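Local coordinates for protein CHAD domain (Ricinus communis, PDB 6QV5) that probably binds inorganic polyphosphate as an all-helical module of the CHAD family, and binds a zinc ion, at residues A[63-68]-A[211-216]; A[12-17]-A[57-62]; A[71-76]-A[172-177]. One frame throughout, in Å; residues are numbered along the deposited sequence.

All three interactions draw on helix 54-73. Along it come interaction 2 (57-62), interaction 1 (63-68) and interaction 3 (71-76). Interactions 1 and 2 have centres about 11 Å apart, and they touch: the A15 CB atom packs 3.7 Å from R66 CZ. Interactions 1 and 3 have centres about 13 Å apart and meet where L73 approaches A214. Interactions 2 and 3 do not touch; their centres are about 23 Å apart. Interaction 3 is nested inside the chain loop that interaction 1 closes, while interaction 2 closes before interaction 1 opens. All three lie away from the zinc ion, which H52 and H138 bind.

Interaction 1: A[63-68]-A[211-216]; sequences GVRRLR and GRYALE
Segments 63-68 and 211-216, on helices 54-73 and 198-217, come nearest at R66 and Y213, whose CA atoms are 6.4 Å apart. Y213 points toward the other segment and offers one ring face to the aliphatic part of R66. CG of R66 sits over that face, 3.7 Å from the centroid of the Y213 ring and 14° off the ring normal. This is a CH-pi contact. Farther along, the R66 chain bends at its third torsion (chi3 76°), and its guanidinium plane stands at 90° to the ring. R65 adds a looser contact: its CB lies 4.3 Å from the OH of Y213.

The polar link runs through one water. The water accepts from NE of R66 at 2.8 Å. The same water donates to the backbone O of Y213 at 3.2 Å and to OE1 of E216 at 2.9 Å. R66 is thus tied to segment 211-216 without a direct bond to it. The outer nitrogens of R66 have partners on helix 26-42: NH1 bonds OD1 of N36, and NH2 makes a weak bond to ND1 of H40. E216 is shared too. Its OE1 lies at the edge of the Y213 ring, in plane, and OE2 of E216 forms a salt bridge with NH1 of R212 at 2.9 Å. That oxygen sits well out of the guanidinium plane, which makes this a contact of charges only. The arrangement is a buried helix-helix contact of the all-helical CHAD fold, with R66 as its structural arginine. R65, with K209 close by, places basic groups beside it, consistent with a polyphosphate-binding module.

Interaction 2: A[12-17]-A[57-62]; sequences PFRAQA and LHQMRV
Q59 meets the backbone and side chain of the N-terminal segment at F13 and R14. Walking along helix 54-73, L57 turns instead to helix 82-108, packing on L95 and A98. H58 touches R99 of that helix. Q59 then points toward the loop and carries the contact. Its CB lies 3.4 Å from the backbone O of F13. This oxygen is hydrogen-bonded to ND2 of N44. The Q59 chain bends at its second torsion (chi2 -53°), which folds the amide back beside R14. There OE1 of Q59 lies against both CA and CG of R14, at 3.4 and 3.5 Å, and NE2 lies over one face of the R14 guanidinium. The amide and guanidinium planes are 25° apart. Both ends of the amide are held: OE1 accepts from NE2 of H40, and NE2 donates to OE2 of E55. NH2 of R14 makes a long, weak ion pair with the same E55 oxygen. M60 turns to I41 of helix 26-42. V62, the last residue, brings CG1 within 4.2 Å of OH of Y213. The loop 12-17 thus runs beside helix 54-73, with F13 and A15 also packing on helix 26-42.

Interaction 3: A[71-76]-A[172-177]; sequences LKLFDA and AHFSRQ
F174 reaches from helix 171-192 to L73 and F74, where helix 54-73 gives way to a turn. The bond from CA to CB leads toward that turn. CG stands anti to the backbone N (chi1 178°), and this carries the ring across to the opposite backbone. Along one side of the ring, CD2 comes first, 4.1 Å from CE1 of F74. CE2 of F174, the next atom, approaches CE1 of F74 at 3.5 Å. It also meets the leucine: CD1 of L73 is 3.9 Å from CE2 of F174. On the other side of the ring, CE1 of F174 comes within 3.9 Å of the backbone O of L73. The tip atom CZ sits closest to that oxygen of L73, at 3.3 Å. The carbonyl oxygen lies at the ring edge, near its plane, so the polar atom faces the rim of the phenylalanine.

The rings of F74 and F174 are nearly parallel, with planes at 10°. They are slid apart, centroids 5.2 Å from each other, and barely overlap. CD1 and CE1 of F74 meet CE2 and CZ of F174.

L73 joins the two rings. Its CG lies between the backbone N and the carbonyl carbon (chi1 53°). CD1 comes to rest over the centre of one face of F74, about 3.7 Å above the plane, while it also touches F174. Around this group, F74 packs edge-to-face on F30 and touches I33. L26 contacts both phenylalanines, and V77 adds to F174. The contact joins the C-terminal end of helix 54-73 to the start of helix 171-192, with helix 26-42 packed alongside. It is a local apolar cluster, rich in aromatic rings, toward the periphery of the all-helical CHAD fold, where these three helices meet.

Interaction 1: A[63-68]-A[211-216]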
loop_
_atom_site.group_PDB
_atom_site.type_symbol
_atom_site.label_atom_id
_atom_site.label_comp_id
_atom_site.label_asym_id
_atom_site.label_seq_id
_atom_site.Cartn_x
_atom_site.Cartn_y
_atom_site.Cartn_z
ATOM N N GLY A 63 -2.946 -2.292 5.668
ATOM C CA GLY A 63 -4.138 -1.833 6.377
ATOM C C GLY A 63 -4.227 -0.321 6.456
ATOM O O GLY A 63 -5.316 0.241 6.310
ATOM N N VAL A 64 -3.073 0.344 6.682
ATOM C CA VAL A 64 -2.944 1.804 6.752
ATOM C C VAL A 64 -3.184 2.397 5.354
ATOM O O VAL A 64 -3.923 3.378 5.230
ATOM C CB VAL A 64 -1.595 2.246 7.393
ATOM C CG1 VAL A 64 -1.363 3.752 7.263
ATOM C CG2 VAL A 64 -1.527 1.830 8.861
ATOM N N ARG A 65 -2.597 1.770 4.309
ATOM C CA ARG A 65 -2.754 2.167 2.906
ATOM C C ARG A 65 -4.208 2.038 2.452
ATOM O O ARG A 65 -4.711 2.937 1.775
ATOM C CB ARG A 65 -1.847 1.335 1.992
ATOM C CG ARG A 65 -0.463 1.919 1.816
ATOM C CD ARG A 65 0.180 1.391 0.551
ATOM N NE ARG A 65 1.639 1.473 0.611
ATOM C CZ ARG A 65 2.425 0.495 1.054
ATOM N NH1 ARG A 65 1.901 -0.650 1.472
ATOM N NH2 ARG A 65 3.741 0.653 1.073
ATOM N N ARG A 66 -4.881 0.927 2.842
ATOM C CA ARG A 66 -6.290 0.643 2.535
ATOM C C ARG A 66 -7.198 1.689 3.181
ATOM O O ARG A 66 -8.163 2.123 2.553
ATOM C CB ARG A 66 -6.685 -0.764 3.016
ATOM C CG ARG A 66 -6.228 -1.881 2.093
ATOM C CD ARG A 66 -6.569 -3.258 2.630
ATOM N NE ARG A 66 -7.989 -3.573 2.472
ATOM C CZ ARG A 66 -8.863 -3.639 3.472
ATOM N NH1 ARG A 66 -10.135 -3.924 3.231
ATOM N NH2 ARG A 66 -8.472 -3.426 4.722
ATOM N N LEU A 67 -6.869 2.106 4.420
ATOM C CA LEU A 67 -7.602 3.121 5.174
ATOM C C LEU A 67 -7.488 4.494 4.499
ATOM O O LEU A 67 -8.506 5.168 4.336
ATOM C CB LEU A 67 -7.097 3.174 6.633
ATOM C CG LEU A 67 -7.757 4.196 7.570
ATOM C CD1 LEU A 67 -9.109 3.705 8.076
ATOM C CD2 LEU A 67 -6.852 4.513 8.742
ATOM N N ARG A 68 -6.261 4.891 4.095
ATOM C CA ARG A 68 -5.994 6.169 3.431
ATOM C C ARG A 68 -6.718 6.280 2.083
ATOM O O ARG A 68 -7.280 7.337 1.787
ATOM C CB ARG A 68 -4.487 6.410 3.273
ATOM C CG ARG A 68 -4.126 7.890 3.289
ATOM C CD ARG A 68 -2.868 8.189 2.498
ATOM N NE ARG A 68 -1.650 7.899 3.256
ATOM C CZ ARG A 68 -1.009 8.782 4.018
ATOM N NH1 ARG A 68 -1.470 10.021 4.141
ATOM N NH2 ARG A 68 0.097 8.432 4.659
ATOM N N GLY A 211 -7.741 1.264 -7.407
ATOM C CA GLY A 211 -8.739 0.476 -8.125
ATOM C C GLY A 211 -8.950 -0.905 -7.538
ATOM O O GLY A 211 -10.083 -1.396 -7.512
ATOM N N ARG A 212 -7.857 -1.538 -7.057
ATOM C CA ARG A 212 -7.879 -2.860 -6.427
ATOM C C ARG A 212 -8.596 -2.793 -5.074
ATOM O O ARG A 212 -9.443 -3.644 -4.799
ATOM C CB ARG A 212 -6.449 -3.410 -6.255
ATOM C CG ARG A 212 -6.392 -4.902 -5.935
ATOM C CD ARG A 212 -4.975 -5.404 -5.728
ATOM N NE ARG A 212 -4.509 -5.198 -4.355
ATOM C CZ ARG A 212 -4.640 -6.083 -3.371
ATOM N NH1 ARG A 212 -5.236 -7.249 -3.591
ATOM N NH2 ARG A 212 -4.182 -5.808 -2.157
ATOM N N TYR A 213 -8.269 -1.775 -4.246
ATOM C CA TYR A 213 -8.862 -1.581 -2.921
ATOM C C TYR A 213 -10.357 -1.261 -2.982
ATOM O O TYR A 213 -11.133 -1.899 -2.268
ATOM C CB TYR A 213 -8.095 -0.520 -2.102
ATOM C CG TYR A 213 -6.648 -0.853 -1.794
ATOM C CD1 TYR A 213 -6.238 -2.171 -1.597
ATOM C CD2 TYR A 213 -5.705 0.154 -1.613
ATOM C CE1 TYR A 213 -4.912 -2.480 -1.296
ATOM C CE2 TYR A 213 -4.380 -0.142 -1.298
ATOM C CZ TYR A 213 -3.987 -1.461 -1.138
ATOM O OH TYR A 213 -2.681 -1.755 -0.829
ATOM N N ALA A 214 -10.759 -0.306 -3.853
ATOM C CA ALA A 214 -12.155 0.109 -4.041
ATOM C C ALA A 214 -13.052 -1.048 -4.483
ATOM O O ALA A 214 -14.181 -1.155 -4.008
ATOM C CB ALA A 214 -12.240 1.248 -5.041
ATOM N N LEU A 215 -12.537 -1.927 -5.360
ATOM C CA LEU A 215 -13.271 -3.095 -5.841
ATOM C C LEU A 215 -13.390 -4.170 -4.753
ATOM O O LEU A 215 -14.363 -4.922 -4.748
ATOM C CB LEU A 215 -12.626 -3.649 -7.120
ATOM C CG LEU A 215 -13.527 -4.442 -8.071
ATOM C CD1 LEU A 215 -14.681 -3.588 -8.614
ATOM C CD2 LEU A 215 -12.723 -4.988 -9.224
ATOM N N GLU A 216 -12.415 -4.223 -3.822
ATOM C CA GLU A 216 -12.426 -5.152 -2.689
ATOM C C GLU A 216 -13.402 -4.658 -1.618
ATOM O O GLU A 216 -14.013 -5.478 -0.929
ATOM C CB GLU A 216 -11.022 -5.311 -2.095
ATOM C CG GLU A 216 -10.110 -6.237 -2.883
ATOM C CD GLU A 216 -8.662 -6.295 -2.427
ATOM O OE1 GLU A 216 -8.177 -5.316 -1.812
ATOM O OE2 GLU A 216 -8.005 -7.325 -2.700
HETATM O O HOH W 1 -9.348 -3.327 0.016
#

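Interaction 2: A[12-17]-A[57-62]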
loop_
_atom_site.group_PDB
_atom_site.type_symbol
_atom_site.label_atom_id
_atom_site.label_comp_id
_atom_site.label_asym_id
_atom_site.label_seq_id
_atom_site.Cartn_x
_atom_site.Cartn_y
_atom_site.Cartn_z
ATOM N N PRO A 12 -0.221 -13.529 11.625
ATOM C CA PRO A 12 -0.567 -12.323 10.850
ATOM C C PRO A 12 -2.044 -12.279 10.468
ATOM O O PRO A 12 -2.629 -13.316 10.144
ATOM C CB PRO A 12 0.335 -12.416 9.607
ATOM C CG PRO A 12 1.163 -13.669 9.776
ATOM C CD PRO A 12 0.458 -14.523 10.775
ATOM N N PHE A 13 -2.646 -11.078 10.505
ATOM C CA PHE A 13 -4.055 -10.887 10.168
ATOM C C PHE A 13 -4.230 -10.213 8.811
ATOM O O PHE A 13 -3.820 -9.065 8.625
ATOM C CB PHE A 13 -4.791 -10.108 11.276
ATOM C CG PHE A 13 -6.293 -10.008 11.115
ATOM C CD1 PHE A 13 -7.133 -10.974 11.656
ATOM C CD2 PHE A 13 -6.870 -8.921 10.467
ATOM C CE1 PHE A 13 -8.523 -10.873 11.520
ATOM C CE2 PHE A 13 -8.259 -8.822 10.330
ATOM C CZ PHE A 13 -9.075 -9.797 10.859
ATOM N N ARG A 14 -4.852 -10.936 7.868
ATOM C CA ARG A 14 -5.164 -10.437 6.531
ATOM C C ARG A 14 -6.537 -9.769 6.553
ATOM O O ARG A 14 -7.369 -10.112 7.399
ATOM C CB ARG A 14 -5.136 -11.578 5.506
ATOM C CG ARG A 14 -3.761 -11.809 4.910
ATOM C CD ARG A 14 -3.249 -13.209 5.181
ATOM N NE ARG A 14 -1.858 -13.367 4.749
ATOM C CZ ARG A 14 -1.486 -13.764 3.536
ATOM N NH1 ARG A 14 -2.399 -14.055 2.616
ATOM N NH2 ARG A 14 -0.199 -13.875 3.233
ATOM N N ALA A 15 -6.772 -8.814 5.629
ATOM C CA ALA A 15 -8.035 -8.082 5.515
ATOM C C ALA A 15 -9.209 -9.040 5.317
ATOM O O ALA A 15 -9.184 -9.868 4.402
ATOM C CB ALA A 15 -7.966 -7.084 4.368
ATOM N N GLN A 16 -10.200 -8.964 6.224
ATOM C CA GLN A 16 -11.400 -9.803 6.201
ATOM C C GLN A 16 -12.234 -9.511 4.957
ATOM O O GLN A 16 -12.378 -8.346 4.576
ATOM C CB GLN A 16 -12.238 -9.582 7.470
ATOM C CG GLN A 16 -12.389 -10.834 8.325
ATOM C CD GLN A 16 -13.354 -10.620 9.464
ATOM O OE1 GLN A 16 -12.971 -10.225 10.569
ATOM N NE2 GLN A 16 -14.630 -10.881 9.221
ATOM N N ALA A 17 -12.753 -10.574 4.307
ATOM C CA ALA A 17 -13.578 -10.472 3.102
ATOM C C ALA A 17 -14.891 -9.758 3.424
ATOM O O ALA A 17 -15.678 -10.241 4.242
ATOM C CB ALA A 17 -13.844 -11.855 2.524
ATOM N N LEU A 57 3.964 -6.980 9.928
ATOM C CA LEU A 57 4.264 -5.577 9.639
ATOM C C LEU A 57 3.716 -5.205 8.250
ATOM O O LEU A 57 3.156 -4.118 8.087
ATOM C CB LEU A 57 5.785 -5.330 9.733
ATOM C CG LEU A 57 6.338 -3.971 9.276
ATOM C CD1 LEU A 57 5.941 -2.847 10.224
ATOM C CD2 LEU A 57 7.844 -4.025 9.145
ATOM N N HIS A 58 3.867 -6.120 7.261
ATOM C CA HIS A 58 3.373 -5.950 5.892
ATOM C C HIS A 58 1.851 -5.778 5.902
ATOM O O HIS A 58 1.350 -4.827 5.301
ATOM C CB HIS A 58 3.798 -7.137 5.000
ATOM C CG HIS A 58 3.299 -7.080 3.584
ATOM N ND1 HIS A 58 2.955 -8.232 2.900
ATOM C CD2 HIS A 58 3.105 -6.015 2.768
ATOM C CE1 HIS A 58 2.566 -7.835 1.699
ATOM N NE2 HIS A 58 2.635 -6.509 1.575
ATOM N N GLN A 59 1.135 -6.661 6.625
ATOM C CA GLN A 59 -0.320 -6.607 6.756
ATOM C C GLN A 59 -0.811 -5.330 7.437
ATOM O O GLN A 59 -1.834 -4.785 7.022
ATOM C CB GLN A 59 -0.871 -7.863 7.453
ATOM C CG GLN A 59 -0.872 -9.123 6.575
ATOM C CD GLN A 59 -1.566 -8.940 5.242
ATOM O OE1 GLN A 59 -2.715 -8.495 5.159
ATOM N NE2 GLN A 59 -0.877 -9.279 4.165
ATOM N N MET A 60 -0.069 -4.835 8.452
ATOM C CA MET A 60 -0.421 -3.600 9.158
ATOM C C MET A 60 -0.220 -2.375 8.262
ATOM O O MET A 60 -1.058 -1.473 8.275
ATOM C CB MET A 60 0.349 -3.455 10.479
ATOM C CG MET A 60 -0.350 -2.542 11.461
ATOM S SD MET A 60 0.576 -2.242 12.981
ATOM C CE MET A 60 -0.631 -1.376 13.900
ATOM N N ARG A 61 0.875 -2.361 7.472
ATOM C CA ARG A 61 1.201 -1.292 6.524
ATOM C C ARG A 61 0.142 -1.215 5.419
ATOM O O ARG A 61 -0.293 -0.113 5.074
ATOM C CB ARG A 61 2.619 -1.487 5.931
ATOM C CG ARG A 61 3.067 -0.406 4.932
ATOM C CD ARG A 61 3.238 0.954 5.587
ATOM N NE ARG A 61 3.314 2.039 4.608
ATOM C CZ ARG A 61 2.318 2.876 4.336
ATOM N NH1 ARG A 61 1.153 2.762 4.965
ATOM N NH2 ARG A 61 2.478 3.838 3.438
ATOM N N VAL A 62 -0.284 -2.388 4.892
ATOM C CA VAL A 62 -1.319 -2.519 3.857
ATOM C C VAL A 62 -2.658 -1.986 4.400
ATOM O O VAL A 62 -3.361 -1.267 3.687
ATOM C CB VAL A 62 -1.401 -3.969 3.287
ATOM C CG1 VAL A 62 -2.699 -4.218 2.515
ATOM C CG2 VAL A 62 -0.193 -4.277 2.407
#

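Interaction 3: A[71-76]-A[172-177]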
loop_
_atom_site.group_PDB
_atom_site.type_symbol
_atom_site.label_atom_id
_atom_site.label_comp_id
_atom_site.label_asym_id
_atom_site.label_seq_id
_atom_site.Cartn_x
_atom_site.Cartn_y
_atom_site.Cartn_z
ATOM N N LEU A 71 -10.471 6.727 2.724
ATOM C CA LEU A 71 -10.756 8.108 3.126
ATOM C C LEU A 71 -10.694 9.061 1.926
ATOM O O LEU A 71 -11.378 10.086 1.926
ATOM C CB LEU A 71 -9.803 8.576 4.242
ATOM C CG LEU A 71 -10.003 7.935 5.618
ATOM C CD1 LEU A 71 -8.718 7.935 6.405
ATOM C CD2 LEU A 71 -11.099 8.626 6.405
ATOM N N LYS A 72 -9.892 8.708 0.900
ATOM C CA LYS A 72 -9.731 9.487 -0.328
ATOM C C LYS A 72 -10.987 9.413 -1.202
ATOM O O LYS A 72 -11.397 10.437 -1.753
ATOM C CB LYS A 72 -8.488 9.029 -1.106
ATOM C CG LYS A 72 -7.925 10.099 -2.043
ATOM C CD LYS A 72 -6.506 9.778 -2.524
ATOM C CE LYS A 72 -5.413 10.233 -1.575
ATOM N NZ LYS A 72 -5.279 11.715 -1.535
ATOM N N LEU A 73 -11.598 8.215 -1.327
ATOM C CA LEU A 73 -12.820 8.039 -2.117
ATOM C C LEU A 73 -14.054 8.593 -1.394
ATOM O O LEU A 73 -14.961 9.105 -2.051
ATOM C CB LEU A 73 -13.028 6.585 -2.600
ATOM C CG LEU A 73 -12.986 5.455 -1.567
ATOM C CD1 LEU A 73 -14.386 5.075 -1.109
ATOM C CD2 LEU A 73 -12.306 4.233 -2.143
ATOM N N PHE A 74 -14.071 8.515 -0.047
ATOM C CA PHE A 74 -15.159 9.023 0.796
ATOM C C PHE A 74 -14.989 10.516 1.146
ATOM O O PHE A 74 -15.835 11.058 1.854
ATOM C CB PHE A 74 -15.283 8.196 2.097
ATOM C CG PHE A 74 -15.923 6.829 1.998
ATOM C CD1 PHE A 74 -17.216 6.680 1.510
ATOM C CD2 PHE A 74 -15.272 5.703 2.488
ATOM C CE1 PHE A 74 -17.815 5.419 1.445
ATOM C CE2 PHE A 74 -15.871 4.443 2.421
ATOM C CZ PHE A 74 -17.137 4.309 1.897
ATOM N N ASP A 75 -13.909 11.172 0.662
ATOM C CA ASP A 75 -13.571 12.579 0.937
ATOM C C ASP A 75 -14.673 13.587 0.579
ATOM O O ASP A 75 -14.854 14.561 1.313
ATOM C CB ASP A 75 -12.245 12.969 0.256
ATOM C CG ASP A 75 -11.687 14.310 0.695
ATOM O OD1 ASP A 75 -11.167 14.395 1.830
ATOM O OD2 ASP A 75 -11.765 15.273 -0.098
ATOM N N ALA A 76 -15.398 13.360 -0.534
ATOM C CA ALA A 76 -16.477 14.245 -0.985
ATOM C C ALA A 76 -17.713 14.178 -0.083
ATOM O O ALA A 76 -18.265 15.225 0.267
ATOM C CB ALA A 76 -16.853 13.930 -2.425
ATOM N N ALA A 172 -24.608 1.346 -4.044
ATOM C CA ALA A 172 -24.524 1.126 -5.491
ATOM C C ALA A 172 -24.396 2.433 -6.275
ATOM O O ALA A 172 -23.655 2.477 -7.257
ATOM C CB ALA A 172 -25.731 0.336 -5.974
ATOM N N HIS A 173 -25.108 3.494 -5.833
ATOM C CA HIS A 173 -25.081 4.820 -6.454
ATOM C C HIS A 173 -23.723 5.492 -6.242
ATOM O O HIS A 173 -23.213 6.133 -7.162
ATOM C CB HIS A 173 -26.211 5.704 -5.904
ATOM C CG HIS A 173 -26.387 6.992 -6.649
ATOM N ND1 HIS A 173 -27.318 7.115 -7.667
ATOM C CD2 HIS A 173 -25.745 8.174 -6.499
ATOM C CE1 HIS A 173 -27.213 8.361 -8.100
ATOM N NE2 HIS A 173 -26.277 9.035 -7.430
ATOM N N PHE A 174 -23.147 5.353 -5.031
ATOM C CA PHE A 174 -21.849 5.928 -4.687
ATOM C C PHE A 174 -20.707 5.178 -5.373
ATOM O O PHE A 174 -19.809 5.824 -5.917
ATOM C CB PHE A 174 -21.648 5.966 -3.158
ATOM C CG PHE A 174 -20.306 6.505 -2.713
ATOM C CD1 PHE A 174 -20.081 7.874 -2.624
ATOM C CD2 PHE A 174 -19.267 5.642 -2.384
ATOM C CE1 PHE A 174 -18.837 8.370 -2.226
ATOM C CE2 PHE A 174 -18.021 6.140 -1.994
ATOM C CZ PHE A 174 -17.818 7.500 -1.910
ATOM N N SER A 175 -20.730 3.827 -5.326
ATOM C CA SER A 175 -19.698 2.968 -5.910
ATOM C C SER A 175 -19.549 3.128 -7.417
ATOM O O SER A 175 -18.418 3.127 -7.895
ATOM C CB SER A 175 -19.928 1.504 -5.552
ATOM O OG SER A 175 -21.142 1.017 -6.098
ATOM N N ARG A 176 -20.669 3.269 -8.164
ATOM C CA ARG A 176 -20.630 3.427 -9.622
ATOM C C ARG A 176 -19.942 4.731 -10.054
ATOM O O ARG A 176 -19.232 4.728 -11.057
ATOM C CB ARG A 176 -22.019 3.254 -10.276
ATOM C CG ARG A 176 -23.035 4.368 -10.026
ATOM C CD ARG A 176 -24.287 4.164 -10.856
ATOM N NE ARG A 176 -25.321 3.444 -10.111
ATOM C CZ ARG A 176 -26.273 2.700 -10.667
ATOM N NH1 ARG A 176 -26.325 2.552 -11.986
ATOM N NH2 ARG A 176 -27.173 2.090 -9.910
ATOM N N GLN A 177 -20.118 5.819 -9.274
ATOM C CA GLN A 177 -19.508 7.128 -9.531
ATOM C C GLN A 177 -17.993 7.073 -9.306
ATOM O O GLN A 177 -17.236 7.642 -10.096
ATOM C CB GLN A 177 -20.145 8.214 -8.645
ATOM C CG GLN A 177 -21.600 8.533 -8.991
ATOM C CD GLN A 177 -22.253 9.452 -7.984
ATOM O OE1 GLN A 177 -22.214 9.227 -6.768
ATOM N NE2 GLN A 177 -22.890 10.505 -8.474
#